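Methionine gamma-lyase (PDB 1PFF) is a pyridoxal-phosphate-dependent enzyme of the Cys/Met metabolism family, with an aminotransferase-like fold and four copies of the chain in its assembly. Local coordinates at residues I189-G192 with T193-L196; F123-P126 with I127-N130; I165-V168 with K169-I173; D101-D104 with A105-A109. All coordinates share one frame; numbering follows the deposited sequence.

Contact 1: residues I189-G192 with T193-L196; sequences ITRG and TLTL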
loop_
_atom_site.group_PDB
_atom_site.type_symbol
_atom_site.label_atom_id
_atom_site.label_comp_id
_atom_site.label_asym_id
_atom_site.label_seq_id
_atom_site.Cartn_x
_atom_site.Cartn_y
_atom_site.Cartn_z
ATOM N N ILE A 189 -4.794 -8.069 -6.594
ATOM C CA ILE A 189 -5.557 -9.040 -7.380
ATOM C C ILE A 189 -4.764 -9.456 -8.615
ATOM O O ILE A 189 -4.713 -10.646 -8.948
ATOM C CB ILE A 189 -6.944 -8.475 -7.795
ATOM C CG1 ILE A 189 -7.764 -8.045 -6.572
ATOM C CG2 ILE A 189 -7.726 -9.496 -8.620
ATOM C CD1 ILE A 189 -8.062 -9.147 -5.600
ATOM N N THR A 190 -4.155 -8.470 -9.282
ATOM C CA THR A 190 -3.309 -8.705 -10.455
ATOM C C THR A 190 -2.179 -9.691 -10.136
ATOM O O THR A 190 -1.873 -10.562 -10.939
ATOM C CB THR A 190 -2.732 -7.366 -11.003
ATOM O OG1 THR A 190 -3.795 -6.574 -11.548
ATOM C CG2 THR A 190 -1.824 -7.599 -12.213
ATOM N N ARG A 191 -1.576 -9.543 -8.959
ATOM C CA ARG A 191 -0.523 -10.453 -8.502
ATOM C C ARG A 191 -1.104 -11.832 -8.183
ATOM O O ARG A 191 -0.467 -12.864 -8.439
ATOM C CB ARG A 191 0.194 -9.878 -7.282
ATOM C CG ARG A 191 0.971 -8.576 -7.546
ATOM C CD ARG A 191 1.837 -8.577 -8.815
ATOM N NE ARG A 191 3.074 -9.348 -8.648
ATOM C CZ ARG A 191 4.069 -9.391 -9.535
ATOM N NH1 ARG A 191 4.000 -8.706 -10.671
ATOM N NH2 ARG A 191 5.141 -10.126 -9.287
ATOM N N GLY A 192 -2.315 -11.834 -7.633
ATOM C CA GLY A 192 -3.068 -13.048 -7.390
ATOM C C GLY A 192 -3.273 -13.929 -8.606
ATOM O O GLY A 192 -3.291 -15.144 -8.465
ATOM N N THR A 193 -3.405 -13.342 -9.800
ATOM C CA THR A 193 -3.643 -14.136 -11.015
ATOM C C THR A 193 -2.480 -15.062 -11.334
ATOM O O THR A 193 -2.656 -16.056 -12.025
ATOM C CB THR A 193 -3.945 -13.258 -12.258
ATOM O OG1 THR A 193 -2.806 -12.442 -12.567
ATOM C CG2 THR A 193 -5.098 -12.269 -11.983
ATOM N N LEU A 194 -1.298 -14.727 -10.818
ATOM C CA LEU A 194 -0.092 -15.519 -11.046
ATOM C C LEU A 194 -0.088 -16.865 -10.310
ATOM O O LEU A 194 0.684 -17.764 -10.667
ATOM C CB LEU A 194 1.155 -14.707 -10.658
ATOM C CG LEU A 194 1.434 -13.412 -11.433
ATOM C CD1 LEU A 194 2.490 -12.576 -10.712
ATOM C CD2 LEU A 194 1.898 -13.708 -12.867
ATOM N N THR A 195 -0.926 -16.990 -9.275
ATOM C CA THR A 195 -1.047 -18.237 -8.506
ATOM C C THR A 195 -2.460 -18.807 -8.579
ATOM O O THR A 195 -2.771 -19.796 -7.924
ATOM C CB THR A 195 -0.655 -18.042 -7.028
ATOM O OG1 THR A 195 -1.481 -17.029 -6.426
ATOM C CG2 THR A 195 0.782 -17.525 -6.895
ATOM N N LEU A 196 -3.311 -18.176 -9.375
ATOM C CA LEU A 196 -4.715 -18.577 -9.458
ATOM C C LEU A 196 -4.891 -20.022 -9.959
ATOM O O LEU A 196 -5.611 -20.813 -9.349
ATOM C CB LEU A 196 -5.486 -17.576 -10.323
ATOM C CG LEU A 196 -6.910 -17.925 -10.773
ATOM C CD1 LEU A 196 -7.893 -17.905 -9.634
ATOM C CD2 LEU A 196 -7.332 -16.976 -11.890
#

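Contact 2: residues F123-P126 with I127-N130; sequences FASP and ILTN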
loop_
_atom_site.group_PDB
_atom_site.type_symbol
_atom_site.label_atom_id
_atom_site.label_comp_id
_atom_site.label_asym_id
_atom_site.label_seq_id
_atom_site.Cartn_x
_atom_site.Cartn_y
_atom_site.Cartn_z
ATOM N N PHE A 123 -17.351 -19.284 -7.778
ATOM C CA PHE A 123 -16.874 -20.494 -7.128
ATOM C C PHE A 123 -16.143 -21.472 -8.049
ATOM O O PHE A 123 -15.166 -22.106 -7.628
ATOM C CB PHE A 123 -17.976 -21.120 -6.279
ATOM C CG PHE A 123 -18.175 -20.397 -4.965
ATOM C CD1 PHE A 123 -17.277 -20.575 -3.919
ATOM C CD2 PHE A 123 -19.204 -19.491 -4.808
ATOM C CE1 PHE A 123 -17.437 -19.894 -2.710
ATOM C CE2 PHE A 123 -19.378 -18.806 -3.608
ATOM C CZ PHE A 123 -18.492 -19.008 -2.558
ATOM N N ALA A 124 -16.570 -21.541 -9.309
ATOM C CA ALA A 124 -15.818 -22.284 -10.328
ATOM C C ALA A 124 -14.496 -21.582 -10.688
ATOM O O ALA A 124 -13.444 -22.241 -10.784
ATOM C CB ALA A 124 -16.676 -22.507 -11.592
ATOM N N SER A 125 -14.561 -20.258 -10.887
ATOM C CA SER A 125 -13.413 -19.431 -11.317
ATOM C C SER A 125 -13.135 -19.627 -12.816
ATOM O O SER A 125 -13.554 -20.637 -13.390
ATOM C CB SER A 125 -12.152 -19.746 -10.492
ATOM O OG SER A 125 -11.336 -20.679 -11.179
ATOM N N PRO A 126 -12.421 -18.683 -13.444
ATOM C CA PRO A 126 -12.090 -18.775 -14.877
ATOM C C PRO A 126 -11.204 -19.988 -15.180
ATOM O O PRO A 126 -11.145 -20.412 -16.333
ATOM C CB PRO A 126 -11.306 -17.485 -15.143
ATOM C CG PRO A 126 -11.699 -16.562 -14.014
ATOM C CD PRO A 126 -11.839 -17.473 -12.829
ATOM N N ILE A 127 -10.555 -20.543 -14.157
ATOM C CA ILE A 127 -9.745 -21.761 -14.303
ATOM C C ILE A 127 -10.592 -23.000 -14.643
ATOM O O ILE A 127 -10.148 -23.862 -15.398
ATOM C CB ILE A 127 -8.866 -22.019 -13.026
ATOM C CG1 ILE A 127 -7.989 -20.806 -12.685
ATOM C CG2 ILE A 127 -7.984 -23.280 -13.180
ATOM C CD1 ILE A 127 -7.106 -20.294 -13.855
ATOM N N LEU A 128 -11.817 -23.073 -14.119
ATOM C CA LEU A 128 -12.606 -24.300 -14.240
ATOM C C LEU A 128 -13.775 -24.226 -15.216
ATOM O O LEU A 128 -14.117 -25.225 -15.846
ATOM C CB LEU A 128 -13.102 -24.744 -12.867
ATOM C CG LEU A 128 -12.030 -25.013 -11.805
ATOM C CD1 LEU A 128 -12.682 -25.592 -10.541
ATOM C CD2 LEU A 128 -10.892 -25.898 -12.316
ATOM N N THR A 129 -14.386 -23.047 -15.319
ATOM C CA THR A 129 -15.522 -22.815 -16.213
ATOM C C THR A 129 -15.372 -21.473 -16.914
ATOM O O THR A 129 -14.998 -20.479 -16.291
ATOM C CB THR A 129 -16.847 -22.849 -15.398
ATOM O OG1 THR A 129 -17.014 -24.162 -14.845
ATOM C CG2 THR A 129 -18.092 -22.677 -16.304
ATOM N N ASN A 130 -15.677 -21.449 -18.211
ATOM C CA ASN A 130 -15.738 -20.192 -18.952
ATOM C C ASN A 130 -17.123 -20.007 -19.554
ATOM O O ASN A 130 -17.344 -20.373 -20.707
ATOM C CB ASN A 130 -14.650 -20.162 -20.032
ATOM C CG ASN A 130 -13.257 -20.342 -19.448
ATOM O OD1 ASN A 130 -12.535 -21.294 -19.789
ATOM N ND2 ASN A 130 -12.886 -19.447 -18.541
HETATM O O HOH W 1 -9.971 -21.998 -19.143
#

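Contact 3: residues I165-V168 with K169-I173; sequences IAKV and KSQGI. With EDO (1,2-ethanediol), chain M.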
loop_
_atom_site.group_PDB
_atom_site.type_symbol
_atom_site.label_atom_id
_atom_site.label_comp_id
_atom_site.label_asym_id
_atom_site.label_seq_id
_atom_site.Cartn_x
_atom_site.Cartn_y
_atom_site.Cartn_z
ATOM N N ILE A 165 -19.385 -3.736 -21.547
ATOM C CA ILE A 165 -18.467 -3.237 -20.515
ATOM C C ILE A 165 -18.332 -1.717 -20.523
ATOM O O ILE A 165 -18.175 -1.105 -19.468
ATOM C CB ILE A 165 -17.077 -3.911 -20.616
ATOM C CG1 ILE A 165 -17.169 -5.410 -20.272
ATOM C CG2 ILE A 165 -16.059 -3.180 -19.709
ATOM C CD1 ILE A 165 -17.886 -5.702 -18.937
ATOM N N ALA A 166 -18.382 -1.109 -21.709
ATOM C CA ALA A 166 -18.424 0.351 -21.815
ATOM C C ALA A 166 -19.558 0.947 -20.970
ATOM O O ALA A 166 -19.341 1.908 -20.252
ATOM C CB ALA A 166 -18.553 0.793 -23.269
ATOM N N LYS A 167 -20.752 0.362 -21.056
ATOM C CA LYS A 167 -21.923 0.816 -20.286
ATOM C C LYS A 167 -21.823 0.472 -18.801
ATOM O O LYS A 167 -22.209 1.268 -17.940
ATOM C CB LYS A 167 -23.207 0.220 -20.869
ATOM C CG LYS A 167 -23.603 0.810 -22.212
ATOM C CD LYS A 167 -25.005 0.366 -22.610
ATOM C CE LYS A 167 -25.468 1.090 -23.870
ATOM N NZ LYS A 167 -26.503 0.302 -24.609
ATOM N N VAL A 168 -21.306 -0.720 -18.502
ATOM C CA VAL A 168 -21.072 -1.134 -17.117
ATOM C C VAL A 168 -20.165 -0.110 -16.419
ATOM O O VAL A 168 -20.454 0.300 -15.299
ATOM C CB VAL A 168 -20.480 -2.573 -17.023
ATOM C CG1 VAL A 168 -20.010 -2.902 -15.585
ATOM C CG2 VAL A 168 -21.489 -3.606 -17.514
ATOM N N LYS A 169 -19.103 0.326 -17.101
ATOM C CA LYS A 169 -18.161 1.289 -16.532
ATOM C C LYS A 169 -18.760 2.684 -16.411
ATOM O O LYS A 169 -18.736 3.293 -15.331
ATOM C CB LYS A 169 -16.882 1.362 -17.378
ATOM C CG LYS A 169 -15.966 0.158 -17.221
ATOM C CD LYS A 169 -14.678 0.313 -18.013
ATOM C CE LYS A 169 -13.690 -0.776 -17.618
ATOM N NZ LYS A 169 -12.382 -0.615 -18.312
ATOM N N SER A 170 -19.290 3.195 -17.520
ATOM C CA SER A 170 -19.701 4.596 -17.566
ATOM C C SER A 170 -21.029 4.838 -16.849
ATOM O O SER A 170 -21.261 5.927 -16.320
ATOM C CB SER A 170 -19.715 5.134 -19.005
ATOM O OG SER A 170 -20.687 4.484 -19.799
ATOM N N GLN A 171 -21.881 3.818 -16.793
ATOM C CA GLN A 171 -23.154 3.944 -16.083
ATOM C C GLN A 171 -23.164 3.162 -14.768
ATOM O O GLN A 171 -23.294 3.747 -13.701
ATOM C CB GLN A 171 -24.317 3.528 -16.986
ATOM C CG GLN A 171 -24.414 4.356 -18.262
ATOM C CD GLN A 171 -25.697 4.111 -19.006
ATOM O OE1 GLN A 171 -26.755 3.987 -18.389
ATOM N NE2 GLN A 171 -25.619 4.045 -20.336
ATOM N N GLY A 172 -22.990 1.847 -14.853
ATOM C CA GLY A 172 -23.038 0.975 -13.686
ATOM C C GLY A 172 -22.091 1.371 -12.567
ATOM O O GLY A 172 -22.495 1.432 -11.407
ATOM N N ILE A 173 -20.834 1.637 -12.910
ATOM C CA ILE A 173 -19.847 2.026 -11.903
ATOM C C ILE A 173 -19.883 3.529 -11.631
ATOM O O ILE A 173 -20.060 3.942 -10.486
ATOM C CB ILE A 173 -18.423 1.542 -12.291
ATOM C CG1 ILE A 173 -18.363 0.015 -12.277
ATOM C CG2 ILE A 173 -17.374 2.121 -11.341
ATOM C CD1 ILE A 173 -17.188 -0.573 -13.067
HETATM C C1 EDO M . -30.205 -0.338 -26.376
HETATM O O1 EDO M . -29.709 0.962 -26.081
HETATM C C2 EDO M . -29.336 -1.396 -25.701
HETATM O O2 EDO M . -29.336 -1.199 -24.293
#

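Contact 4: residues D101-D104 with A105-A109; sequences DIED and AVKQA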
loop_
_atom_site.group_PDB
_atom_site.type_symbol
_atom_site.label_atom_id
_atom_site.label_comp_id
_atom_site.label_asym_id
_atom_site.label_seq_id
_atom_site.Cartn_x
_atom_site.Cartn_y
_atom_site.Cartn_z
ATOM N N ASP A 101 -27.134 -26.234 -15.951
ATOM C CA ASP A 101 -26.578 -26.407 -17.283
ATOM C C ASP A 101 -26.498 -25.053 -18.003
ATOM O O ASP A 101 -27.516 -24.517 -18.461
ATOM C CB ASP A 101 -27.427 -27.414 -18.071
ATOM C CG ASP A 101 -26.779 -27.836 -19.369
ATOM O OD1 ASP A 101 -26.977 -29.000 -19.763
ATOM O OD2 ASP A 101 -26.078 -27.080 -20.076
ATOM N N ILE A 102 -25.284 -24.504 -18.091
ATOM C CA ILE A 102 -25.081 -23.159 -18.653
ATOM C C ILE A 102 -25.510 -23.099 -20.118
ATOM O O ILE A 102 -26.293 -22.227 -20.509
ATOM C CB ILE A 102 -23.597 -22.698 -18.494
ATOM C CG1 ILE A 102 -23.208 -22.576 -17.007
ATOM C CG2 ILE A 102 -23.360 -21.385 -19.231
ATOM C CD1 ILE A 102 -21.683 -22.449 -16.776
ATOM N N GLU A 103 -24.989 -24.021 -20.928
ATOM C CA GLU A 103 -25.317 -24.060 -22.352
ATOM C C GLU A 103 -26.841 -24.160 -22.565
ATOM O O GLU A 103 -27.409 -23.461 -23.417
ATOM C CB GLU A 103 -24.576 -25.211 -23.046
ATOM C CG GLU A 103 -24.833 -25.325 -24.542
ATOM C CD GLU A 103 -23.715 -26.033 -25.296
ATOM O OE1 GLU A 103 -22.857 -26.691 -24.663
ATOM O OE2 GLU A 103 -23.692 -25.929 -26.542
ATOM N N ASP A 104 -27.496 -25.004 -21.771
ATOM C CA ASP A 104 -28.944 -25.187 -21.893
ATOM C C ASP A 104 -29.730 -23.975 -21.406
ATOM O O ASP A 104 -30.765 -23.628 -21.989
ATOM C CB ASP A 104 -29.418 -26.447 -21.160
ATOM C CG ASP A 104 -30.895 -26.707 -21.375
ATOM O OD1 ASP A 104 -31.267 -27.075 -22.508
ATOM O OD2 ASP A 104 -31.756 -26.525 -20.492
ATOM N N ALA A 105 -29.249 -23.340 -20.331
ATOM C CA ALA A 105 -29.852 -22.106 -19.846
ATOM C C ALA A 105 -29.817 -21.025 -20.924
ATOM O O ALA A 105 -30.818 -20.346 -21.157
ATOM C CB ALA A 105 -29.164 -21.617 -18.556
ATOM N N VAL A 106 -28.672 -20.887 -21.599
ATOM C CA VAL A 106 -28.545 -19.936 -22.700
ATOM C C VAL A 106 -29.537 -20.259 -23.813
ATOM O O VAL A 106 -30.256 -19.374 -24.290
ATOM C CB VAL A 106 -27.103 -19.891 -23.252
ATOM C CG1 VAL A 106 -27.034 -19.023 -24.519
ATOM C CG2 VAL A 106 -26.145 -19.367 -22.165
ATOM N N LYS A 107 -29.604 -21.533 -24.194
ATOM C CA LYS A 107 -30.500 -21.962 -25.269
ATOM C C LYS A 107 -31.954 -21.635 -24.954
ATOM O O LYS A 107 -32.697 -21.204 -25.835
ATOM C CB LYS A 107 -30.322 -23.451 -25.580
ATOM C CG LYS A 107 -29.055 -23.747 -26.415
ATOM C CD LYS A 107 -29.053 -25.191 -26.924
ATOM C CE LYS A 107 -27.651 -25.801 -26.936
ATOM N NZ LYS A 107 -27.657 -27.192 -27.523
ATOM N N GLN A 108 -32.345 -21.815 -23.691
ATOM C CA GLN A 108 -33.685 -21.437 -23.246
ATOM C C GLN A 108 -33.924 -19.934 -23.346
ATOM O O GLN A 108 -34.969 -19.500 -23.827
ATOM C CB GLN A 108 -33.928 -21.882 -21.812
ATOM C CG GLN A 108 -34.129 -23.387 -21.644
ATOM C CD GLN A 108 -34.470 -23.716 -20.216
ATOM O OE1 GLN A 108 -35.553 -23.363 -19.753
ATOM N NE2 GLN A 108 -33.530 -24.336 -19.492
ATOM N N ALA A 109 -32.966 -19.143 -22.872
ATOM C CA ALA A 109 -33.071 -17.690 -22.942
ATOM C C ALA A 109 -33.145 -17.206 -24.388
ATOM O O ALA A 109 -33.779 -16.188 -24.662
ATOM C CB ALA A 109 -31.902 -17.033 -22.213
HETATM O O HOH W 2 -29.232 -27.604 -24.533
#

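Contact 1: residues I189-G192 with T193-L196
The carbonyl oxygen of G192 draws T195 to it twice: T195 N donates to G192 O at 3.1 Å and T195 OG1 adds a weak bond at 3.3 Å. This is a turn of the long helix 183-216, at a kink where the regular i to i+4 bonding lapses. L194 N accordingly turns to R191 O, at 3.1 Å, three residues back. Its N-H arrives above the carbonyl plane of R191. R199, one turn further on, bonds both G192 O and T195 OG1 through its guanidinium, so G192 O is gripped by T195 and by the side chain of R199.

T193 sits on the other side of the disturbance. With chi1 at 63°, its hydroxyl lies between the backbone N and the carbonyl carbon, from where OG1 donates to T190 O at 2.7 Å. The backbone N of T193 makes only weak bonds to I189 O and T190 O, and the hydroxyl thus supplements a poorly bonded turn.

The L194 side chain runs alongside that of R191. R191 bends at chi2 and chi3 and offers one guanidinium face to the leucine, while its NH2 bonds H150 O of the second subunit. The same guanidinium carries the leucine methyl on one face: L194 CD1 stands over its centre, 3.7 Å from R191 CZ.

Contact 2: residues F123-P126 with I127-N130
Within the beta-alpha-beta unit made by strand 116-120, helix 125-128 and strand 138-142, the connection contains a short, weakly bonded helical turn that starts at S125, where S125 O takes two bonds from the residues that follow. T129 N donates to S125 O at 3.2 Å, nearly in line with the C=O bond, whereas L128 N, at 3.1 Å from S125 O, comes from above the carbonyl plane. The serine side chain faces the turn as well: I127 N donates to S125 OG at 3.1 Å, which makes an ST turn. The same hydroxyl leans back weakly on A124 O, so it links the residues before and after it.

A second carbonyl is held by a side chain. N130 ND2 reaches P126 O at 3.0 Å, in the carbonyl plane and on a lone pair, although the oxygen lies 30° out of the asparagine's own amide plane. E11 takes a further bond from ND2, and a water lies 2.7 Å from N130 OD1 and probably donates to it.

The apolar part is small: A124 CB and L128 CB are 4.4 Å apart. The A124 methyl also lies beside T129 OG1, a hydroxyl that bonds Q240 O. V200 and L196 of helix 183-216 pack against S125, I127 and L128, burying this short helical crossover between parallel strands, as in the large domain of fold-type I PLP enzymes.

Contact 3: residues I165-V168 with K169-I173
A166 O is met by both polar groups of S170, on the outward-facing side of helix 162-177. S170 N donates to A166 O at 3.0 Å and S170 OG at 2.9 Å, from opposite faces of the carbonyl plane. A chi1 of 65° folds the hydroxyl back over the preceding turn, bringing it to this carbonyl. The next turn widens into a pi-type one. K167 O still receives Q171 N at 2.8 Å, the ordinary helical bond, but it also accepts from G172 N at 3.2 Å, five residues on. V168 O then takes I173 N at 2.8 Å, again over five residues and nearly along the C=O axis. V168 CG1 and I173 CD1 are a loose apolar pair, 4.4 Å apart.

The apolar flank is formed by I165 and K169, whose side chains pass each other at an angle: I165 CG2 lies 4.0 Å from K169 CE. Extended beyond CG, the lysine passes along this methyl group to a salt bridge with E4, and its aliphatic length packs on A17.

Further out, I165 and I173 lean on strand 15-19 at the edge of the large sheet, while V168 packs on A28 and F33 of helix 22-33. Q171 turns outward, where its OE1 accepts from Q57 of the third subunit. K167 also stretches outward, and its NZ makes a weak bond to O2 of a 1,2-ethanediol molecule at 3.2 Å.

Contact 4: residues D101-D104 with A105-A109
The D104 carboxylate and the Q108 amide cross with their planes 45° apart, one turn along helix 102-109. Q108 NE2 donates to D104 OD2 at 3.0 Å, approaching from above the carboxylate plane by 41°, a bent bond that runs beside the backbone bond between the same two residues. The other oxygen, D104 OD1, accepts a hydrogen bond from a water at 2.9 Å, and that water is also a weak acceptor for K107 NZ. Q108 OE1 in turn accepts from E77 N, which ties this face of the helix to helix 75-78.

The helix starts at D101, an N-cap residue. D104 N donates to D101 OD2 at 3.0 Å, meeting it from above the carboxylate plane, while D101 OD1 forms a salt bridge with K239. This second partner probably steadies the capping carboxylate.

On the inner side, I102 and A105 pack against F89 of strand 84-90, within the beta-alpha-beta unit that this helix completes with strand 116-120. K107 runs alongside E103, in aliphatic contact more than charge pairing: E103 OE2 and K107 NZ stay 4.3 Å apart, and E103 CG touches K107 CE at 3.7 Å.

How the contacts relate
From the N terminus the order is contact 4, contact 2, contact 3, contact 1. Each is local, linking residues three to five apart within its own helix or turn, and closes no long loop; they follow in series without nesting or crossing. Contacts 4 and 2 belong to successive beta-alpha-beta units that share strand 116-120, and they meet where I102 CD1 packs on T129 CG2 at 3.6 Å. Contact 2 in turn meets contact 1, where I127 CG1 lies 3.6 Å from L196 CG, so a continuous path leads from helix 102-109 to helix 183-216. Contact 3 stands apart, its centre about 24 Å from those of contacts 1 and 2, at the strand 15-19 edge of the seven-stranded sheet.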